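Local coordinates for protein putative nitroreductase (Thermotoga maritima, PDB 1VKW) that probably catalyses an oxidation-reduction reaction, as a putative nitroreductase whose substrate is not defined, at residues L134-L138 and E139-P143; P143-V146 and K147-M151. All coordinates share one frame; numbering follows the deposited sequence.

Contact 1: L134-L138 and E139-P143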
ATOM      1  N   LEU A 134      -4.117 -12.249  14.253  1.00 31.09           N
ATOM      2  CA  LEU A 134      -3.323 -13.427  13.969  1.00 34.04           C
ATOM      3  C   LEU A 134      -4.032 -14.675  14.466  1.00 34.32           C
ATOM      4  O   LEU A 134      -4.428 -14.747  15.626  1.00 35.18           O
ATOM      5  CB  LEU A 134      -1.977 -13.257  14.672  1.00 34.99           C
ATOM      6  CG  LEU A 134      -0.760 -14.106  14.328  1.00 40.97           C
ATOM      7  CD1 LEU A 134      -0.501 -14.139  12.833  1.00 41.43           C
ATOM      8  CD2 LEU A 134       0.442 -13.548  15.092  1.00 37.29           C
ATOM      9  N   GLU A 135      -4.203 -15.663  13.593  1.00 33.67           N
ATOM     10  CA  GLU A 135      -4.787 -16.938  14.004  1.00 35.47           C
ATOM     11  C   GLU A 135      -3.791 -17.737  14.854  1.00 34.80           C
ATOM     12  O   GLU A 135      -4.186 -18.445  15.780  1.00 37.01           O
ATOM     13  CB  GLU A 135      -5.260 -17.726  12.782  1.00 34.29           C
ATOM     14  CG  GLU A 135      -6.324 -16.972  11.986  1.00 39.53           C
ATOM     15  CD  GLU A 135      -6.840 -17.750  10.788  1.00 41.60           C
ATOM     16  OE1 GLU A 135      -7.087 -18.965  10.930  1.00 54.42           O
ATOM     17  OE2 GLU A 135      -7.009 -17.142   9.706  1.00 52.25           O
ATOM     18  N   ASN A 136      -2.505 -17.563  14.573  1.00 33.10           N
ATOM     19  CA  ASN A 136      -1.421 -18.219  15.316  1.00 33.54           C
ATOM     20  C   ASN A 136      -1.119 -17.541  16.636  1.00 33.38           C
ATOM     21  O   ASN A 136      -1.360 -16.351  16.803  1.00 28.72           O
ATOM     22  CB  ASN A 136      -0.119 -18.181  14.518  1.00 32.90           C
ATOM     23  CG  ASN A 136      -0.291 -18.623  13.090  1.00 34.02           C
ATOM     24  OD1 ASN A 136      -0.897 -17.920  12.281  1.00 33.02           O
ATOM     25  ND2 ASN A 136       0.260 -19.787  12.761  1.00 29.95           N
ATOM     26  N   ASP A 137      -0.541 -18.302  17.557  1.00 34.54           N
ATOM     27  CA  ASP A 137       0.043 -17.726  18.743  1.00 36.26           C
ATOM     28  C   ASP A 137       1.289 -17.003  18.263  1.00 36.28           C
ATOM     29  O   ASP A 137       2.039 -17.522  17.433  1.00 33.96           O
ATOM     30  CB  ASP A 137       0.378 -18.806  19.771  1.00 37.48           C
ATOM     31  CG  ASP A 137      -0.866 -19.367  20.464  1.00 45.72           C
ATOM     32  OD1 ASP A 137      -1.937 -18.710  20.437  1.00 53.52           O
ATOM     33  OD2 ASP A 137      -0.861 -20.459  21.077  1.00 57.03           O
ATOM     34  N   LEU A 138       1.495 -15.791  18.764  1.00 36.51           N
ATOM     35  CA  LEU A 138       2.583 -14.937  18.288  1.00 38.05           C
ATOM     36  C   LEU A 138       3.923 -15.678  18.425  1.00 39.52           C
ATOM     37  O   LEU A 138       4.839 -15.482  17.631  1.00 38.94           O
ATOM     38  CB  LEU A 138       2.559 -13.609  19.062  1.00 38.91           C
ATOM     39  CG  LEU A 138       3.343 -12.377  18.591  1.00 38.71           C
ATOM     40  CD1 LEU A 138       3.377 -12.223  17.090  1.00 37.28           C
ATOM     41  CD2 LEU A 138       2.759 -11.118  19.241  1.00 39.23           C
ATOM     42  N   GLU A 139       3.993 -16.581  19.404  1.00 41.31           N
ATOM     43  CA  GLU A 139       5.179 -17.401  19.665  1.00 43.56           C
ATOM     44  C   GLU A 139       5.446 -18.482  18.601  1.00 43.35           C
ATOM     45  O   GLU A 139       6.557 -18.998  18.508  1.00 43.91           O
ATOM     46  CB  GLU A 139       5.059 -18.072  21.045  1.00 44.02           C
ATOM     47  CG  GLU A 139       4.594 -17.158  22.178  1.00 46.52           C
ATOM     48  CD  GLU A 139       3.107 -17.298  22.487  1.00 49.61           C
ATOM     49  OE1 GLU A 139       2.283 -16.811  21.686  1.00 48.03           O
ATOM     50  OE2 GLU A 139       2.763 -17.900  23.535  1.00 51.96           O
ATOM     51  N   GLU A 140       4.430 -18.843  17.820  1.00 45.21           N
ATOM     52  CA  GLU A 140       4.598 -19.815  16.729  1.00 46.22           C
ATOM     53  C   GLU A 140       5.217 -19.186  15.468  1.00 46.53           C
ATOM     54  O   GLU A 140       5.443 -19.879  14.460  1.00 48.04           O
ATOM     55  CB  GLU A 140       3.247 -20.451  16.385  1.00 47.64           C
ATOM     56  CG  GLU A 140       2.650 -21.260  17.534  1.00 49.28           C
ATOM     57  CD  GLU A 140       1.172 -21.574  17.359  1.00 48.13           C
ATOM     58  OE1 GLU A 140       0.575 -21.188  16.332  1.00 53.13           O
ATOM     59  OE2 GLU A 140       0.598 -22.218  18.267  1.00 59.30           O
ATOM     60  N   LEU A 141       5.486 -17.879  15.521  1.00 42.56           N
ATOM     61  CA  LEU A 141       6.043 -17.152  14.383  1.00 39.59           C
ATOM     62  C   LEU A 141       7.543 -16.967  14.488  1.00 36.28           C
ATOM     63  O   LEU A 141       8.034 -16.434  15.488  1.00 35.58           O
ATOM     64  CB  LEU A 141       5.404 -15.772  14.275  1.00 38.28           C
ATOM     65  CG  LEU A 141       4.127 -15.710  13.454  1.00 39.88           C
ATOM     66  CD1 LEU A 141       3.132 -16.788  13.855  1.00 41.99           C
ATOM     67  CD2 LEU A 141       3.544 -14.311  13.590  1.00 40.06           C
ATOM     68  N   PRO A 142       8.277 -17.352  13.448  1.00 35.30           N
ATOM     69  CA  PRO A 142       9.699 -17.025  13.395  1.00 34.74           C
ATOM     70  C   PRO A 142       9.839 -15.504  13.258  1.00 33.75           C
ATOM     71  O   PRO A 142       8.882 -14.836  12.833  1.00 33.44           O
ATOM     72  CB  PRO A 142      10.211 -17.752  12.145  1.00 32.99           C
ATOM     73  CG  PRO A 142       9.057 -18.372  11.503  1.00 34.77           C
ATOM     74  CD  PRO A 142       7.823 -18.078  12.255  1.00 33.96           C
ATOM     75  N   PRO A 143      11.001 -14.963  13.613  1.00 34.46           N
ATOM     76  CA  PRO A 143      11.205 -13.512  13.615  1.00 34.30           C
ATOM     77  C   PRO A 143      10.881 -12.810  12.289  1.00 33.73           C
ATOM     78  O   PRO A 143      10.366 -11.695  12.309  1.00 31.44           O
ATOM     79  CB  PRO A 143      12.686 -13.362  13.984  1.00 35.41           C
ATOM     80  CG  PRO A 143      13.015 -14.605  14.720  1.00 37.96           C
ATOM     81  CD  PRO A 143      12.203 -15.685  14.065  1.00 35.32           C
TER
HETATM   82  O   HOH W   1       7.502 -14.671  18.103  1.00 31.49           O

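Contact 2: P143-V146 and K147-M151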
ATOM      1  N   PRO A 143      11.001 -14.963  13.613  1.00 34.46           N
ATOM      2  CA  PRO A 143      11.205 -13.512  13.615  1.00 34.30           C
ATOM      3  C   PRO A 143      10.881 -12.810  12.289  1.00 33.73           C
ATOM      4  O   PRO A 143      10.366 -11.695  12.309  1.00 31.44           O
ATOM      5  CB  PRO A 143      12.686 -13.362  13.984  1.00 35.41           C
ATOM      6  CG  PRO A 143      13.015 -14.605  14.720  1.00 37.96           C
ATOM      7  CD  PRO A 143      12.203 -15.685  14.065  1.00 35.32           C
ATOM      8  N   GLU A 144      11.141 -13.452  11.151  1.00 34.23           N
ATOM      9  CA  GLU A 144      10.856 -12.797   9.870  1.00 34.16           C
ATOM     10  C   GLU A 144       9.349 -12.556   9.755  1.00 31.99           C
ATOM     11  O   GLU A 144       8.912 -11.534   9.232  1.00 29.97           O
ATOM     12  CB  GLU A 144      11.327 -13.624   8.662  1.00 33.57           C
ATOM     13  CG  GLU A 144      12.823 -13.845   8.563  1.00 35.66           C
ATOM     14  CD  GLU A 144      13.310 -15.034   9.372  1.00 43.27           C
ATOM     15  OE1 GLU A 144      12.530 -15.580  10.191  1.00 40.49           O
ATOM     16  OE2 GLU A 144      14.486 -15.411   9.188  1.00 44.89           O
ATOM     17  N   ILE A 145       8.556 -13.496  10.258  1.00 31.58           N
ATOM     18  CA  ILE A 145       7.110 -13.427  10.055  1.00 30.44           C
ATOM     19  C   ILE A 145       6.481 -12.393  10.989  1.00 29.56           C
ATOM     20  O   ILE A 145       5.571 -11.659  10.587  1.00 28.72           O
ATOM     21  CB  ILE A 145       6.454 -14.805  10.215  1.00 30.58           C
ATOM     22  CG1 ILE A 145       7.231 -15.876   9.431  1.00 32.77           C
ATOM     23  CG2 ILE A 145       5.011 -14.756   9.761  1.00 31.36           C
ATOM     24  CD1 ILE A 145       7.487 -15.540   7.950  1.00 37.42           C
ATOM     25  N   VAL A 146       6.979 -12.324  12.225  1.00 28.72           N
ATOM     26  CA  VAL A 146       6.555 -11.279  13.152  1.00 28.29           C
ATOM     27  C   VAL A 146       6.713  -9.921  12.444  1.00 28.02           C
ATOM     28  O   VAL A 146       5.774  -9.122  12.406  1.00 28.07           O
ATOM     29  CB  VAL A 146       7.352 -11.304  14.461  1.00 27.55           C
ATOM     30  CG1 VAL A 146       6.936 -10.165  15.358  1.00 31.88           C
ATOM     31  CG2 VAL A 146       7.153 -12.644  15.195  1.00 32.13           C
ATOM     32  N   LYS A 147       7.869  -9.698  11.825  1.00 28.00           N
ATOM     33  CA  LYS A 147       8.120  -8.427  11.143  1.00 30.04           C
ATOM     34  C   LYS A 147       7.126  -8.165  10.005  1.00 28.10           C
ATOM     35  O   LYS A 147       6.573  -7.064   9.899  1.00 29.34           O
ATOM     36  CB  LYS A 147       9.548  -8.378  10.600  1.00 28.60           C
ATOM     37  CG  LYS A 147       9.968  -6.998  10.106  1.00 33.41           C
ATOM     38  CD  LYS A 147      11.466  -6.956   9.821  1.00 37.89           C
ATOM     39  CE  LYS A 147      12.014  -5.520   9.836  1.00 43.72           C
ATOM     40  NZ  LYS A 147      13.481  -5.498   9.614  1.00 42.85           N
ATOM     41  N   ILE A 148       6.890  -9.167   9.159  1.00 26.07           N
ATOM     42  CA  ILE A 148       5.942  -9.006   8.041  1.00 27.09           C
ATOM     43  C   ILE A 148       4.536  -8.702   8.557  1.00 26.83           C
ATOM     44  O   ILE A 148       3.862  -7.838   8.014  1.00 27.10           O
ATOM     45  CB  ILE A 148       5.915 -10.247   7.129  1.00 24.98           C
ATOM     46  CG1 ILE A 148       7.245 -10.391   6.380  1.00 26.64           C
ATOM     47  CG2 ILE A 148       4.790 -10.139   6.136  1.00 29.37           C
ATOM     48  CD1 ILE A 148       7.482 -11.771   5.852  1.00 29.64           C
ATOM     49  N   VAL A 149       4.100  -9.398   9.606  1.00 28.73           N
ATOM     50  CA  VAL A 149       2.766  -9.173  10.155  1.00 28.92           C
ATOM     51  C   VAL A 149       2.623  -7.766  10.733  1.00 28.79           C
ATOM     52  O   VAL A 149       1.591  -7.106  10.531  1.00 30.25           O
ATOM     53  CB  VAL A 149       2.380 -10.226  11.218  1.00 27.41           C
ATOM     54  CG1 VAL A 149       1.019  -9.883  11.838  1.00 31.40           C
ATOM     55  CG2 VAL A 149       2.260 -11.603  10.570  1.00 32.07           C
ATOM     56  N   GLU A 150       3.644  -7.322  11.460  1.00 28.28           N
ATOM     57  CA  GLU A 150       3.656  -5.983  12.027  1.00 29.80           C
ATOM     58  C   GLU A 150       3.546  -4.930  10.932  1.00 28.16           C
ATOM     59  O   GLU A 150       2.809  -3.954  11.065  1.00 26.88           O
ATOM     60  CB  GLU A 150       4.933  -5.758  12.851  1.00 31.81           C
ATOM     61  CG  GLU A 150       4.959  -6.526  14.167  1.00 31.37           C
ATOM     62  CD  GLU A 150       6.324  -6.584  14.835  1.00 34.16           C
ATOM     63  OE1 GLU A 150       7.286  -5.939  14.355  1.00 39.93           O
ATOM     64  OE2 GLU A 150       6.435  -7.281  15.876  1.00 39.70           O
HETATM   65  N   MSE A 151       4.277  -5.128   9.842  1.00 29.11           N
HETATM   66  CA  MSE A 151       4.256  -4.176   8.717  1.00 28.07           C
HETATM   67  C   MSE A 151       2.929  -4.208   7.965  1.00 29.09           C
HETATM   68  O   MSE A 151       2.481  -3.183   7.451  1.00 28.23           O
HETATM   69  CB  MSE A 151       5.390  -4.474   7.741  1.00 28.12           C
HETATM   70  CG  MSE A 151       6.764  -4.255   8.297  1.00 31.11           C
HETATM   71 SE   MSE A 151       7.084  -2.394   8.837  1.00 43.56          SE
HETATM   72  CE  MSE A 151       6.640  -2.589  10.792  1.00 44.84           C
TER

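Contact 1: L134-L138 and E139-P143
Leu134 meets Leu141 tip to tip, its CD2 methyl lying 3.5 Å from CD2 of Leu141, and this pairing of two buried side chains brings the residue before the turn against the one that ends it. Leu134 reaches that partner because chi1 of -164° swings CG to the side remote from the backbone N. Asn136 comes next, crossing Leu141 at about a right angle, so that its CB rests 3.6 Å from CD1 of Leu141. Its amide serves another purpose, ND2 bonding to the carbonyl oxygen of Tyr168. Asp137 begins the turn: its carbonyl oxygen accepts from Glu140 N at 2.8 Å. In return, the Glu140 carboxylate folds back, and its OE1 takes a weak hydrogen bond from Asp137 N at 3.3 Å. The price is a pair of like charges, Asp137 OD2 and Glu140 OE2 being 3.6 Å apart, which may raise the proton affinity of either group. Leu138 starts the short 3-10 turn; its carbonyl oxygen accepts from Leu141 N at 3.3 Å and also from a water, which donates a second bond to Leu141 O and so bridges the two carbonyls. Its CD1 approaches CD2 of Leu141 at 4.1 Å, giving that one methyl two leucine neighbours. Replacing Leu141 by an alanine is likely to leave the methyls of Leu134 and Leu138 without their common partner and open a gap beside Asn136 CB. The whole illustrates a 3-10 turn pinned by i to i+3 backbone bonds, with the Leu141 side chain packed against Leu134, Asn136 and Leu138. It links helix 130-133, where Leu138 touches Ile130 and Thr131, to Pro142 at the N-cap of helix 143-153, while Leu141 and Pro142 lean on Tyr168 of strand 165-168.

Contact 2: P143-V146 and K147-M151
Successive turns at the start of helix 143-153 meet here, in a local contact on a helix laid against helix 180-198 and strand 172-176. The backbone provides its frame through four i to i+4 hydrogen bonds. Lys147 N reaches Pro143 O at 3.2 Å, while Val149 N reaches Ile145 O at 2.9 Å. The inward side is apolar: CD1 of Ile145 lies 4.3 Å from CD1 of Ile148, and the CG2 methyls of Ile145 and Val149 are equally spaced. Val149 CG2, placed beside its own backbone N, also rests 3.3 Å from the carbonyl oxygen of Ile145. All three side chains touch Leu173, and Ile148 continues to Thr193 and Ile197. Toward the more open side, Val146 and Glu150 cross obliquely. Glu150 CG stands beside its backbone N (chi1 -72°), which lays CG 3.2 Å from Val146 O; the approach of its OE2 to Val146 CG1 is too short to be relied on. Lys147, its chain extended, makes a cation-pi interaction with Phe16, tying the helix to the N-terminal part of the chain. Together these features are those of an amphipathic alpha-helix, with isoleucine and valine packed on a beta-sheet and a neighbouring helix while Lys147 and Glu150 lie at its exposed side.

Overall arrangement
Contact 1 and contact 2 share Pro143 and follow each other along the chain, their centres about 9 Å apart. Both are partly buried, but contact 1 lies farther out, its centre about 23 Å from the chain's centre against about 16 Å for that of contact 2. Their chemistry follows their place: contact 1 is a 3-10 turn in a loop toward the surface, where polar groups and water take part, whereas contact 2 is regular helix with a buried aliphatic face turned to helix 180-198 and strand 172-176. Leucine and valine join them, with Leu141 CB 3.7 Å from Val146 CG2. Helix 130-133 touches both, through Leu138 in contact 1 and through Val149 and Glu150 in contact 2.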